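Local coordinates for protein fatty Acyl-Adenylate Ligase (PDB 3PBK) that belongs to the ANL superfamily of AMP-binding enzymes and is modelled with 5'-o-[(s)-(dodecanoyloxy)(hydroxy)phosphoryl]adenosine in its pocket, at residues A[488-492]-A[502-506]. Sequence-based numbering, arbitrary orientation.
Sequences GDAIA and LQIQC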
loop_
_atom_site.group_PDB
_atom_site.type_symbol
_atom_site.label_atom_id
_atom_site.label_comp_id
_atom_site.label_asym_id
_atom_site.label_seq_id
_atom_site.Cartn_x
_atom_site.Cartn_y
_atom_site.Cartn_z
ATOM N N GLY A 488 -14.297 -5.304 -4.404
ATOM C CA GLY A 488 -13.282 -5.094 -5.416
ATOM C C GLY A 488 -13.767 -5.572 -6.766
ATOM O O GLY A 488 -13.266 -5.144 -7.807
ATOM N N ASP A 489 -14.752 -6.462 -6.744
ATOM C CA ASP A 489 -15.364 -6.957 -7.967
ATOM C C ASP A 489 -16.166 -5.853 -8.646
ATOM O O ASP A 489 -16.367 -5.876 -9.853
ATOM C CB ASP A 489 -16.277 -8.147 -7.663
ATOM C CG ASP A 489 -15.513 -9.441 -7.468
ATOM O OD1 ASP A 489 -14.277 -9.463 -7.696
ATOM O OD2 ASP A 489 -16.162 -10.444 -7.088
ATOM N N ALA A 490 -16.627 -4.884 -7.864
ATOM C CA ALA A 490 -17.493 -3.836 -8.392
ATOM C C ALA A 490 -16.833 -2.462 -8.360
ATOM O O ALA A 490 -16.266 -2.065 -7.343
ATOM C CB ALA A 490 -18.819 -3.811 -7.640
ATOM N N ILE A 491 -16.918 -1.761 -9.492
ATOM C CA ILE A 491 -16.381 -0.415 -9.661
ATOM C C ILE A 491 -17.477 0.543 -10.110
ATOM O O ILE A 491 -18.212 0.256 -11.064
ATOM C CB ILE A 491 -15.343 -0.373 -10.765
ATOM C CG1 ILE A 491 -14.251 -1.393 -10.516
ATOM C CG2 ILE A 491 -14.753 1.018 -10.883
ATOM C CD1 ILE A 491 -13.448 -1.685 -11.768
ATOM N N ALA A 492 -17.574 1.686 -9.438
ATOM C CA ALA A 492 -18.537 2.703 -9.821
ATOM C C ALA A 492 -17.840 4.010 -10.196
ATOM O O ALA A 492 -16.848 4.404 -9.592
ATOM C CB ALA A 492 -19.550 2.920 -8.714
ATOM N N LEU A 502 -21.881 1.231 -13.249
ATOM C CA LEU A 502 -21.334 0.285 -12.288
ATOM C C LEU A 502 -20.839 -0.960 -13.020
ATOM O O LEU A 502 -21.637 -1.715 -13.575
ATOM C CB LEU A 502 -22.395 -0.122 -11.272
ATOM C CG LEU A 502 -22.053 -1.251 -10.296
ATOM C CD1 LEU A 502 -20.938 -0.841 -9.363
ATOM C CD2 LEU A 502 -23.277 -1.632 -9.496
ATOM N N GLN A 503 -19.525 -1.177 -13.025
ATOM C CA GLN A 503 -18.970 -2.363 -13.653
ATOM C C GLN A 503 -18.769 -3.459 -12.617
ATOM O O GLN A 503 -18.320 -3.201 -11.509
ATOM C CB GLN A 503 -17.662 -2.033 -14.356
ATOM C CG GLN A 503 -17.753 -0.827 -15.258
ATOM C CD GLN A 503 -16.604 -0.742 -16.243
ATOM O OE1 GLN A 503 -15.434 -0.666 -15.860
ATOM N NE2 GLN A 503 -16.935 -0.750 -17.529
ATOM N N ILE A 504 -19.138 -4.680 -12.978
ATOM C CA ILE A 504 -18.992 -5.829 -12.093
ATOM C C ILE A 504 -18.333 -6.986 -12.842
ATOM O O ILE A 504 -18.868 -7.489 -13.834
ATOM C CB ILE A 504 -20.349 -6.308 -11.530
ATOM C CG1 ILE A 504 -21.113 -5.147 -10.896
ATOM C CG2 ILE A 504 -20.145 -7.422 -10.519
ATOM C CD1 ILE A 504 -22.441 -5.550 -10.303
ATOM N N GLN A 505 -17.160 -7.389 -12.374
ATOM C CA GLN A 505 -16.492 -8.546 -12.926
ATOM C C GLN A 505 -16.962 -9.715 -12.098
ATOM O O GLN A 505 -16.890 -9.669 -10.874
ATOM C CB GLN A 505 -14.974 -8.391 -12.833
ATOM C CG GLN A 505 -14.433 -8.414 -11.422
ATOM C CD GLN A 505 -12.920 -8.398 -11.390
ATOM O OE1 GLN A 505 -12.272 -7.998 -12.363
ATOM N NE2 GLN A 505 -12.343 -8.834 -10.268
ATOM N N CYS A 506 -17.466 -10.752 -12.759
ATOM C CA CYS A 506 -18.052 -11.876 -12.038
ATOM C C CYS A 506 -18.048 -13.183 -12.825
ATOM O O CYS A 506 -17.929 -13.194 -14.054
ATOM C CB CYS A 506 -19.487 -11.544 -11.661
ATOM S SG CYS A 506 -20.487 -11.292 -13.128
#
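I491 and Q503 form the hydrogen-bonded pair of an antiparallel β-hairpin, strands 490-494 and 500-505, in the small C-terminal domain of this ANL-family fold; the short strand axes run 165° apart. I491 N donates a hydrogen bond to Q503 O at 2.8 Å, and Q503 N returns one to I491 O at the same distance. Beyond A490 and I504, a non-hydrogen-bonded pair, Q505 N reaches D489 O at 3.0 Å. Strand 533-538 completes the sheet along the other edge of 500-505. The face bearing A490, A492, L502 and I504 is apolar and packs on helices 472-479 and 511-529. With CG anti to its backbone N (chi1 172°), L502 brings CD1 back to the partner strand, 4.0 Å from A490 CB and 4.1 Å from A492 CB. I491 and Q503 occupy the opposite face, against helix 553-564. At the hairpin's open end the D489 and Q505 side chains cross almost perpendicularly. D489 OD2 accepts from H486 N, while Q505 NE2 donates a long 3.3 Å hydrogen bond to D489 OD1, which lies close to the amide plane, the nitrogen approaching from 36° out of the carboxylate plane.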